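Local coordinates for type IV pilus assembly protein PilF (Thermus thermophilus HB8, PDB 5OIU) that probably powers type IV pilus assembly as a motor ATPase of the type II/IV secretion family that binds ATP, at residues T148-S153 / H244-A249; I214-E219 / L238-L243. All blocks are in the same frame, centred on the assembly; numbering follows the deposited sequence.

Interaction 2 (214-219 with 238-243) lies within the core sheet of the P-loop NTPase fold, whereas interaction 1 (148-153 with 244-249) sits just past the strand ends, where the loops meet ATP. Strand 238-243 runs directly into the second segment of interaction 1, so the two contacts share one continuous chain. Their chemistry differs accordingly: regular backbone hydrogen bonds between parallel strands and buried apolar side chains in interaction 2, paired threonine hydroxyls, a tight turn and a phosphate-binding amide in interaction 1, which is only partly buried. They meet where Thr148 OG1 probably bonds to Leu243 O and where His244 packs against Glu219.

Interaction 1. Residues T148-S153 / H244-A249; sequences TGPTGS and HTNDAA. With ATP (adenosine-5'-triphosphate), chain Q.
Two groups hold Thr245 OG1: the hydroxyl of Thr148, with 2.6 Å from OG1 to OG1, and the carbonyl of Asp247, to whose O it donates at 2.9 Å. The second bond arrives 32° from the carbonyl plane. A chi1 of 69° sets Thr245 OG1 between its own backbone N and carbonyl carbon, within range of both partners, while the two threonine side chains cross at about a right angle. Thr148 OG1 also bonds to Leu243 O, the last residue of strand 238-243. A valine in place of Thr245 would probably deprive Asp247 O of this donor and leave Thr148 OG1 dependent on Leu243 O. Backbones also press together, Gly149 C lying 3.3 Å from Thr245 O. From here 148-153 enters the P-loop (Walker A) that follows strand 143-148. In the type II turn from Pro150 to Ser153, Pro150 O takes a weak backbone bond from Ser153 N and a shorter one, 2.7 Å, from Ser153 OG, and Gly152 takes its positive phi. Gly152 N then donates to ATP O1G at 2.8 Å and a nearly straight 169°. His244, consistent with the His box of secretion ATPases, presents its ring edge to this phosphate, NE2 being 4.3 Å from O1G, with Thr151 OG1 also near the ring plane. Asp247 N-caps helix 248-257 through OD2 on Gln250 N, and its OD1 pairs with Lys355.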
loop_
_atom_site.group_PDB
_atom_site.type_symbol
_atom_site.label_atom_id
_atom_site.label_comp_id
_atom_site.label_asym_id
_atom_site.label_seq_id
_atom_site.Cartn_x
_atom_site.Cartn_y
_atom_site.Cartn_z
ATOM N N THR C 148 -13.461 -18.133 -13.579
ATOM C CA THR C 148 -13.463 -16.689 -13.673
ATOM C C THR C 148 -13.557 -16.264 -15.133
ATOM O O THR C 148 -13.125 -16.973 -16.053
ATOM C CB THR C 148 -12.208 -16.104 -12.964
ATOM O OG1 THR C 148 -12.376 -14.700 -12.718
ATOM C CG2 THR C 148 -10.958 -16.311 -13.778
ATOM N N GLY C 149 -14.164 -15.102 -15.327
ATOM C CA GLY C 149 -14.294 -14.519 -16.629
ATOM C C GLY C 149 -15.232 -13.342 -16.543
ATOM O O GLY C 149 -15.861 -13.093 -15.506
ATOM N N PRO C 150 -15.336 -12.583 -17.625
ATOM C CA PRO C 150 -16.335 -11.522 -17.679
ATOM C C PRO C 150 -17.720 -12.132 -17.784
ATOM O O PRO C 150 -17.899 -13.348 -17.922
ATOM C CB PRO C 150 -15.961 -10.731 -18.936
ATOM C CG PRO C 150 -15.324 -11.740 -19.806
ATOM C CD PRO C 150 -14.577 -12.681 -18.883
ATOM N N THR C 151 -18.710 -11.255 -17.693
ATOM C CA THR C 151 -20.103 -11.672 -17.737
ATOM C C THR C 151 -20.399 -12.460 -19.006
ATOM O O THR C 151 -19.938 -12.109 -20.092
ATOM C CB THR C 151 -20.998 -10.444 -17.653
ATOM O OG1 THR C 151 -20.685 -9.735 -16.445
ATOM C CG2 THR C 151 -22.432 -10.845 -17.666
ATOM N N GLY C 152 -21.151 -13.552 -18.854
ATOM C CA GLY C 152 -21.607 -14.333 -19.985
ATOM C C GLY C 152 -20.549 -15.161 -20.666
ATOM O O GLY C 152 -20.779 -15.640 -21.777
ATOM N N SER C 153 -19.403 -15.386 -20.026
ATOM C CA SER C 153 -18.290 -16.044 -20.698
ATOM C C SER C 153 -18.245 -17.555 -20.493
ATOM O O SER C 153 -17.213 -18.161 -20.797
ATOM C CB SER C 153 -16.958 -15.419 -20.256
ATOM O OG SER C 153 -16.751 -15.562 -18.869
ATOM N N HIS C 244 -15.728 -12.808 -10.729
ATOM C CA HIS C 244 -15.700 -11.909 -11.880
ATOM C C HIS C 244 -14.386 -11.134 -11.872
ATOM O O HIS C 244 -14.201 -10.201 -11.081
ATOM C CB HIS C 244 -16.909 -10.990 -11.866
ATOM C CG HIS C 244 -18.201 -11.724 -12.029
ATOM N ND1 HIS C 244 -18.751 -12.497 -11.026
ATOM C CD2 HIS C 244 -19.043 -11.825 -13.091
ATOM C CE1 HIS C 244 -19.881 -13.031 -11.457
ATOM N NE2 HIS C 244 -20.083 -12.636 -12.705
ATOM N N THR C 245 -13.458 -11.584 -12.716
ATOM C CA THR C 245 -12.213 -10.910 -13.053
ATOM C C THR C 245 -11.948 -11.184 -14.523
ATOM O O THR C 245 -12.533 -12.092 -15.111
ATOM C CB THR C 245 -11.009 -11.412 -12.233
ATOM O OG1 THR C 245 -10.691 -12.754 -12.629
ATOM C CG2 THR C 245 -11.300 -11.368 -10.739
ATOM N N ASN C 246 -11.044 -10.423 -15.123
ATOM C CA ASN C 246 -10.795 -10.614 -16.541
ATOM C C ASN C 246 -9.531 -11.426 -16.810
ATOM O O ASN C 246 -9.066 -11.492 -17.951
ATOM C CB ASN C 246 -10.773 -9.259 -17.248
ATOM C CG ASN C 246 -12.146 -8.904 -17.814
ATOM O OD1 ASN C 246 -13.120 -8.796 -17.059
ATOM N ND2 ASN C 246 -12.244 -8.771 -19.146
ATOM N N ASP C 247 -9.022 -12.117 -15.804
ATOM C CA ASP C 247 -7.699 -12.708 -15.886
ATOM C C ASP C 247 -7.541 -13.636 -14.690
ATOM O O ASP C 247 -8.086 -13.363 -13.619
ATOM C CB ASP C 247 -6.652 -11.588 -15.893
ATOM C CG ASP C 247 -5.251 -12.078 -15.658
ATOM O OD1 ASP C 247 -4.655 -12.667 -16.584
ATOM O OD2 ASP C 247 -4.743 -11.845 -14.541
ATOM N N ALA C 248 -6.822 -14.739 -14.883
ATOM C CA ALA C 248 -6.738 -15.745 -13.829
ATOM C C ALA C 248 -5.977 -15.221 -12.618
ATOM O O ALA C 248 -6.478 -15.269 -11.489
ATOM C CB ALA C 248 -6.081 -17.008 -14.359
ATOM N N ALA C 249 -4.757 -14.727 -12.835
ATOM C CA ALA C 249 -3.964 -14.201 -11.735
ATOM C C ALA C 249 -4.746 -13.149 -10.965
ATOM O O ALA C 249 -4.684 -13.087 -9.732
ATOM C CB ALA C 249 -2.657 -13.621 -12.273
HETATM P PG ATP Q . -23.189 -15.196 -16.174
HETATM O O1G ATP Q . -22.122 -14.108 -16.251
HETATM O O2G ATP Q . -23.187 -15.969 -14.871
HETATM O O3G ATP Q . -24.574 -14.752 -16.567
HETATM P PB ATP Q . -21.769 -17.398 -17.359
HETATM O O1B ATP Q . -20.405 -16.755 -17.354
HETATM O O2B ATP Q . -22.156 -18.415 -16.312
HETATM O O3B ATP Q . -22.891 -16.245 -17.372
HETATM P PA ATP Q . -23.085 -19.269 -19.000
HETATM O O1A ATP Q . -22.698 -20.676 -18.631
HETATM O O2A ATP Q . -24.376 -18.710 -18.451
HETATM O O3A ATP Q . -21.945 -18.158 -18.762
HETATM O "O5'" ATP Q . -23.159 -19.317 -20.601
HETATM C "C5'" ATP Q . -23.546 -18.188 -21.379
HETATM C "C4'" ATP Q . -23.964 -18.723 -22.743
HETATM O "O4'" ATP Q . -22.847 -19.304 -23.427
HETATM C "C3'" ATP Q . -25.007 -19.809 -22.572
HETATM O "O3'" ATP Q . -25.978 -19.544 -23.602
HETATM C "C2'" ATP Q . -24.211 -21.098 -22.760
HETATM O "O2'" ATP Q . -24.991 -22.220 -23.214
HETATM C "C1'" ATP Q . -23.096 -20.676 -23.719
HETATM N N9 ATP Q . -21.837 -21.419 -23.515
HETATM C C8 ATP Q . -21.215 -21.569 -22.324
HETATM N N7 ATP Q . -20.073 -22.291 -22.462
HETATM C C5 ATP Q . -19.949 -22.625 -23.757
HETATM C C6 ATP Q . -18.969 -23.384 -24.564
HETATM N N6 ATP Q . -17.875 -23.953 -23.996
HETATM N N1 ATP Q . -19.200 -23.494 -25.889
HETATM C C2 ATP Q . -20.286 -22.928 -26.456
HETATM N N3 ATP Q . -21.218 -22.222 -25.785
HETATM C C4 ATP Q . -21.111 -22.037 -24.451
#

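Interaction 2. Residues I214-E219 / L238-L243; sequences IIMVGE and LVIATL
Ile215 and Val217 each turn both backbone polar atoms to strand 238-243. Ile215 N donates to Leu238 O at 2.8 Å, and Ile215 O accepts Ile240 N at 2.9 Å. Val217 N reaches Ile240 O at 3.0 Å but less straight, 152° at the hydrogen, and the last link, Thr242 N to Val217 O at 3.3 Å, is weak. The ladder is parallel, its axes 16° apart. Each acceptor takes a CA-H...O contact besides its N-H, as in Met216 CA to Ile240 O at 3.2 Å. The alternate residues Ile214, Met216 and Gly218 make their backbone bonds to Asn172, Gln174 and Ile176 instead. With CG anti to its backbone N, Met216 brings that carbon within 3.5 Å of Ile240 O before bending away. Val217 and Ala241 meet CB to CB at 4.0 Å. The segment ending in Glu219, whose OE1 is salt-bridged to Arg221, is consistent with the Walker B region of this family. Helix 223-235 joins the strands as a beta-alpha-beta crossover; strands 173-177 and 143-148 flank the pair, and helix 155-166 packs on the face bearing Ile214, Met216 and Leu238.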
loop_
_atom_site.group_PDB
_atom_site.type_symbol
_atom_site.label_atom_id
_atom_site.label_comp_id
_atom_site.label_asym_id
_atom_site.label_seq_id
_atom_site.Cartn_x
_atom_site.Cartn_y
_atom_site.Cartn_z
ATOM N N ILE C 214 -18.492 -31.547 -1.493
ATOM C CA ILE C 214 -18.290 -30.590 -2.563
ATOM C C ILE C 214 -19.270 -29.451 -2.355
ATOM O O ILE C 214 -20.480 -29.683 -2.230
ATOM C CB ILE C 214 -18.496 -31.239 -3.939
ATOM C CG1 ILE C 214 -17.435 -32.318 -4.189
ATOM C CG2 ILE C 214 -18.517 -30.165 -5.028
ATOM C CD1 ILE C 214 -17.771 -33.247 -5.359
ATOM N N ILE C 215 -18.751 -28.230 -2.307
ATOM C CA ILE C 215 -19.571 -27.039 -2.201
ATOM C C ILE C 215 -19.389 -26.225 -3.469
ATOM O O ILE C 215 -18.257 -26.016 -3.927
ATOM C CB ILE C 215 -19.203 -26.210 -0.962
ATOM C CG1 ILE C 215 -19.650 -26.954 0.299
ATOM C CG2 ILE C 215 -19.851 -24.841 -1.046
ATOM C CD1 ILE C 215 -19.029 -26.457 1.573
ATOM N N MET C 216 -20.495 -25.753 -4.030
ATOM C CA MET C 216 -20.456 -24.871 -5.187
ATOM C C MET C 216 -21.068 -23.532 -4.810
ATOM O O MET C 216 -22.249 -23.463 -4.453
ATOM C CB MET C 216 -21.197 -25.474 -6.377
ATOM C CG MET C 216 -20.748 -24.880 -7.721
ATOM S SD MET C 216 -21.457 -23.257 -8.122
ATOM C CE MET C 216 -22.982 -23.750 -8.931
ATOM N N VAL C 217 -20.270 -22.477 -4.899
ATOM C CA VAL C 217 -20.732 -21.121 -4.642
ATOM C C VAL C 217 -20.942 -20.452 -6.003
ATOM O O VAL C 217 -19.987 -20.255 -6.763
ATOM C CB VAL C 217 -19.731 -20.362 -3.770
ATOM C CG1 VAL C 217 -20.189 -18.941 -3.565
ATOM C CG2 VAL C 217 -19.571 -21.060 -2.434
ATOM N N GLY C 218 -22.199 -20.117 -6.327
ATOM C CA GLY C 218 -22.508 -19.632 -7.665
ATOM C C GLY C 218 -21.830 -18.319 -7.996
ATOM O O GLY C 218 -21.502 -18.055 -9.163
ATOM N N GLU C 219 -21.607 -17.485 -6.980
ATOM C CA GLU C 219 -20.951 -16.198 -7.161
ATOM C C GLU C 219 -20.348 -15.769 -5.834
ATOM O O GLU C 219 -21.059 -15.687 -4.825
ATOM C CB GLU C 219 -21.944 -15.151 -7.670
ATOM C CG GLU C 219 -21.416 -14.281 -8.773
ATOM C CD GLU C 219 -22.075 -12.908 -8.813
ATOM O OE1 GLU C 219 -23.328 -12.839 -8.716
ATOM O OE2 GLU C 219 -21.333 -11.899 -8.937
ATOM N N LEU C 238 -14.005 -29.507 -0.742
ATOM C CA LEU C 238 -13.721 -29.050 -2.097
ATOM C C LEU C 238 -14.752 -27.987 -2.493
ATOM O O LEU C 238 -15.959 -28.258 -2.523
ATOM C CB LEU C 238 -13.717 -30.210 -3.091
ATOM C CG LEU C 238 -13.447 -29.715 -4.524
ATOM C CD1 LEU C 238 -12.080 -29.068 -4.592
ATOM C CD2 LEU C 238 -13.557 -30.824 -5.552
ATOM N N VAL C 239 -14.270 -26.776 -2.778
ATOM C CA VAL C 239 -15.109 -25.626 -3.104
ATOM C C VAL C 239 -14.853 -25.218 -4.543
ATOM O O VAL C 239 -13.704 -24.991 -4.935
ATOM C CB VAL C 239 -14.827 -24.443 -2.167
ATOM C CG1 VAL C 239 -15.704 -23.247 -2.544
ATOM C CG2 VAL C 239 -15.030 -24.861 -0.720
ATOM N N ILE C 240 -15.915 -25.113 -5.324
ATOM C CA ILE C 240 -15.837 -24.605 -6.690
ATOM C C ILE C 240 -16.670 -23.337 -6.735
ATOM O O ILE C 240 -17.855 -23.356 -6.367
ATOM C CB ILE C 240 -16.319 -25.647 -7.714
ATOM C CG1 ILE C 240 -15.300 -26.793 -7.758
ATOM C CG2 ILE C 240 -16.515 -25.007 -9.083
ATOM C CD1 ILE C 240 -15.850 -28.070 -8.158
ATOM N N ALA C 241 -16.053 -22.229 -7.156
ATOM C CA ALA C 241 -16.682 -20.926 -6.987
ATOM C C ALA C 241 -16.376 -20.034 -8.171
ATOM O O ALA C 241 -15.313 -20.131 -8.792
ATOM C CB ALA C 241 -16.238 -20.243 -5.693
ATOM N N THR C 242 -17.340 -19.165 -8.472
ATOM C CA THR C 242 -17.299 -18.282 -9.629
ATOM C C THR C 242 -16.942 -16.875 -9.165
ATOM O O THR C 242 -17.489 -16.388 -8.174
ATOM C CB THR C 242 -18.643 -18.297 -10.364
ATOM O OG1 THR C 242 -18.734 -19.486 -11.146
ATOM C CG2 THR C 242 -18.790 -17.123 -11.286
ATOM N N LEU C 243 -15.996 -16.252 -9.856
ATOM C CA LEU C 243 -15.536 -14.906 -9.548
ATOM C C LEU C 243 -15.475 -14.101 -10.837
ATOM O O LEU C 243 -15.224 -14.643 -11.914
ATOM C CB LEU C 243 -14.174 -14.937 -8.894
ATOM C CG LEU C 243 -13.757 -13.802 -7.983
ATOM C CD1 LEU C 243 -14.645 -13.761 -6.762
ATOM C CD2 LEU C 243 -12.299 -14.000 -7.578
#